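Local coordinates for GDSL-like Lipase/Acylhydrolase family protein (Neisseria meningitidis, PDB 4K7J) that probably removes O-acetyl groups from peptidoglycan, as a serine esterase of the SGNH (GDSL-like) hydrolase family, at residues Lys41-Val46 with Glu52-Leu57. Numbering follows the deposited sequence.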
ATOM      1  N   LYS A  41      -1.344  -0.720  21.138  1.00 32.73           N
ATOM      2  CA  LYS A  41      -1.620  -1.788  22.091  1.00 29.27           C
ATOM      3  C   LYS A  41      -1.605  -3.144  21.376  1.00 29.39           C
ATOM      4  O   LYS A  41      -1.061  -4.125  21.887  1.00 28.72           O
ATOM      5  CB  LYS A  41      -2.957  -1.539  22.793  1.00 33.13           C
ATOM      6  CG  LYS A  41      -3.279  -2.512  23.916  1.00 41.30           C
ATOM      7  CD  LYS A  41      -4.670  -2.256  24.482  1.00 51.43           C
ATOM      8  CE  LYS A  41      -4.728  -0.949  25.262  1.00 67.24           C
ATOM      9  NZ  LYS A  41      -3.955  -1.034  26.534  1.00 80.38           N
ATOM     10  N   LYS A  42      -2.159  -3.192  20.171  1.00 24.45           N
ATOM     11  CA  LYS A  42      -2.113  -4.433  19.398  1.00 27.87           C
ATOM     12  C   LYS A  42      -0.688  -4.773  18.935  1.00 26.17           C
ATOM     13  O   LYS A  42      -0.282  -5.934  18.987  1.00 31.37           O
ATOM     14  CB  LYS A  42      -3.083  -4.386  18.215  1.00 23.71           C
ATOM     15  CG  LYS A  42      -3.096  -5.664  17.395  1.00 29.51           C
ATOM     16  CD  LYS A  42      -4.141  -5.625  16.287  1.00 21.82           C
ATOM     17  CE  LYS A  42      -4.027  -6.868  15.424  1.00 25.29           C
ATOM     18  NZ  LYS A  42      -5.014  -6.898  14.309  1.00 21.60           N
ATOM     19  N   LEU A  43       0.078  -3.768  18.507  1.00 26.61           N
ATOM     20  CA  LEU A  43       1.461  -4.013  18.076  1.00 22.06           C
ATOM     21  C   LEU A  43       2.306  -4.567  19.214  1.00 26.72           C
ATOM     22  O   LEU A  43       3.016  -5.561  19.033  1.00 30.81           O
ATOM     23  CB  LEU A  43       2.120  -2.745  17.526  1.00 24.58           C
ATOM     24  CG  LEU A  43       2.977  -2.895  16.261  1.00 30.89           C
ATOM     25  CD1 LEU A  43       4.053  -1.842  16.227  1.00 26.30           C
ATOM     26  CD2 LEU A  43       3.584  -4.284  16.075  1.00 24.64           C
ATOM     27  N   GLN A  44       2.226  -3.930  20.384  1.00 26.75           N
ATOM     28  CA  GLN A  44       2.976  -4.392  21.553  1.00 28.26           C
ATOM     29  C   GLN A  44       2.668  -5.852  21.904  1.00 35.79           C
ATOM     30  O   GLN A  44       3.578  -6.641  22.151  1.00 36.41           O
ATOM     31  CB  GLN A  44       2.722  -3.490  22.771  1.00 34.24           C
ATOM     32  CG  GLN A  44       3.146  -2.022  22.601  1.00 37.56           C
ATOM     33  CD  GLN A  44       4.648  -1.789  22.746  1.00 47.30           C
ATOM     34  OE1 GLN A  44       5.455  -2.722  22.686  1.00 52.65           O
ATOM     35  NE2 GLN A  44       5.027  -0.529  22.943  1.00 45.44           N
ATOM     36  N   SER A  45       1.393  -6.227  21.918  1.00 31.74           N
ATOM     37  CA  SER A  45       1.056  -7.607  22.255  1.00 30.72           C
ATOM     38  C   SER A  45       1.548  -8.582  21.191  1.00 35.15           C
ATOM     39  O   SER A  45       1.985  -9.678  21.527  1.00 37.64           O
ATOM     40  CB  SER A  45      -0.433  -7.793  22.560  1.00 29.58           C
ATOM     41  OG  SER A  45      -1.246  -7.195  21.571  1.00 45.74           O
ATOM     42  N   VAL A  46       1.493  -8.187  19.919  1.00 36.11           N
ATOM     43  CA  VAL A  46       2.121  -8.987  18.865  1.00 36.81           C
ATOM     44  C   VAL A  46       3.609  -9.118  19.163  1.00 39.60           C
ATOM     45  O   VAL A  46       4.169 -10.216  19.095  1.00 41.28           O
ATOM     46  CB  VAL A  46       1.947  -8.374  17.457  1.00 34.45           C
ATOM     47  CG1 VAL A  46       2.848  -9.084  16.461  1.00 32.02           C
ATOM     48  CG2 VAL A  46       0.502  -8.468  17.002  1.00 36.66           C
ATOM     49  N   GLU A  52      -1.564 -12.599  17.189  1.00 30.48           N
ATOM     50  CA  GLU A  52      -2.404 -11.786  16.321  1.00 30.60           C
ATOM     51  C   GLU A  52      -1.632 -11.350  15.069  1.00 34.09           C
ATOM     52  O   GLU A  52      -0.404 -11.487  15.005  1.00 30.68           O
ATOM     53  CB  GLU A  52      -2.921 -10.566  17.073  1.00 32.50           C
ATOM     54  CG  GLU A  52      -3.909 -10.888  18.175  1.00 36.08           C
ATOM     55  CD  GLU A  52      -4.259  -9.660  18.985  1.00 46.43           C
ATOM     56  OE1 GLU A  52      -3.386  -9.195  19.750  1.00 53.12           O
ATOM     57  OE2 GLU A  52      -5.391  -9.148  18.847  1.00 45.60           O
ATOM     58  N   THR A  53      -2.350 -10.850  14.066  1.00 32.33           N
ATOM     59  CA  THR A  53      -1.693 -10.303  12.883  1.00 27.05           C
ATOM     60  C   THR A  53      -1.833  -8.790  12.864  1.00 27.31           C
ATOM     61  O   THR A  53      -2.946  -8.264  12.867  1.00 26.37           O
ATOM     62  CB  THR A  53      -2.275 -10.870  11.574  1.00 31.26           C
ATOM     63  OG1 THR A  53      -1.990 -12.271  11.489  1.00 31.19           O
ATOM     64  CG2 THR A  53      -1.654 -10.163  10.357  1.00 23.76           C
ATOM     65  N   PHE A  54      -0.701  -8.088  12.840  1.00 26.20           N
ATOM     66  CA  PHE A  54      -0.734  -6.639  12.747  1.00 26.74           C
ATOM     67  C   PHE A  54      -0.537  -6.257  11.285  1.00 23.82           C
ATOM     68  O   PHE A  54       0.512  -6.531  10.699  1.00 19.06           O
ATOM     69  CB  PHE A  54       0.336  -5.998  13.630  1.00 23.73           C
ATOM     70  CG  PHE A  54       0.243  -4.502  13.702  1.00 21.03           C
ATOM     71  CD1 PHE A  54       0.849  -3.706  12.737  1.00 18.18           C
ATOM     72  CD2 PHE A  54      -0.452  -3.887  14.738  1.00 22.70           C
ATOM     73  CE1 PHE A  54       0.760  -2.319  12.803  1.00 21.35           C
ATOM     74  CE2 PHE A  54      -0.545  -2.503  14.815  1.00 19.34           C
ATOM     75  CZ  PHE A  54       0.061  -1.716  13.841  1.00 23.24           C
ATOM     76  N   ARG A  55      -1.549  -5.608  10.712  1.00 22.06           N
ATOM     77  CA  ARG A  55      -1.604  -5.389   9.268  1.00 22.23           C
ATOM     78  C   ARG A  55      -1.302  -3.943   8.902  1.00 18.89           C
ATOM     79  O   ARG A  55      -2.068  -3.033   9.233  1.00 20.91           O
ATOM     80  CB  ARG A  55      -2.979  -5.791   8.718  1.00 18.40           C
ATOM     81  CG  ARG A  55      -3.300  -7.275   8.861  1.00 22.61           C
ATOM     82  CD  ARG A  55      -4.746  -7.582   8.479  1.00 25.22           C
ATOM     83  NE  ARG A  55      -5.098  -8.953   8.841  1.00 32.14           N
ATOM     84  CZ  ARG A  55      -5.661  -9.299   9.993  1.00 25.64           C
ATOM     85  NH1 ARG A  55      -5.958  -8.374  10.893  1.00 27.92           N
ATOM     86  NH2 ARG A  55      -5.941 -10.568  10.239  1.00 28.31           N
ATOM     87  N   ILE A  56      -0.174  -3.751   8.224  1.00 19.46           N
ATOM     88  CA  ILE A  56       0.238  -2.443   7.727  1.00 16.64           C
ATOM     89  C   ILE A  56      -0.107  -2.368   6.242  1.00 15.88           C
ATOM     90  O   ILE A  56       0.280  -3.249   5.471  1.00 14.64           O
ATOM     91  CB  ILE A  56       1.771  -2.251   7.901  1.00 17.53           C
ATOM     92  CG1 ILE A  56       2.143  -2.196   9.381  1.00 18.12           C
ATOM     93  CG2 ILE A  56       2.260  -0.977   7.201  1.00 15.03           C
ATOM     94  CD1 ILE A  56       3.666  -2.191   9.621  1.00 16.32           C
ATOM     95  N   LEU A  57      -0.840  -1.328   5.845  1.00 15.71           N
ATOM     96  CA  LEU A  57      -1.281  -1.175   4.456  1.00 13.65           C
ATOM     97  C   LEU A  57      -0.799   0.148   3.847  1.00 15.29           C
ATOM     98  O   LEU A  57      -1.241   1.221   4.250  1.00 17.34           O
ATOM     99  CB  LEU A  57      -2.812  -1.236   4.381  1.00 17.24           C
ATOM    100  CG  LEU A  57      -3.478  -0.956   3.032  1.00 19.13           C
ATOM    101  CD1 LEU A  57      -2.989  -1.967   1.997  1.00 17.54           C
ATOM    102  CD2 LEU A  57      -5.021  -1.003   3.167  1.00 15.46           C
TER
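Leu-43 lies over one face of the Phe-54 ring, its CG 3.8 Å from the ring centroid and only 8° off the normal, a CH-pi contact almost exactly centred. With CG anti to the backbone N (chi1 -173°), the Phe-54 ring is directed to the helix, and CG of Lys-42 meets the ring's edge near its plane. Beside this, Val-46 CG2 packs 4.2 Å from Phe-54 CB and adds to the buried, apolar side of the contact.

Lys-42 runs out fully extended past the ring, so that NZ reaches the carbonyl of Thr-53 and gives it a hydrogen bond (NZ to O 2.9 Å), with NZ standing 30° out of the carbonyl plane. The same ammonium forms a salt bridge with Asp-241, which probably eases its nearness to Arg-55, whose NH1 is 3.8 Å from Lys-42 NZ; Arg-55 NE is itself paired with Glu-203.

The outer side is looser. Exposed Glu-52 lays its CB against Val-46 CG2 at 4.0 Å, while its OE1 stands 3.4 Å from Ser-45 OG, a contact rather than a bond, and is hydrogen-bonded to Ser-50 OG.

Helix 38-47 thus packs against the start of strand 53-60, which lies between strands 242-246 and 208-215 in the mixed sheet of the alpha/beta fold; Leu-43 also touches Ile-209 of the latter strand and Trp-81 of helix 68-81.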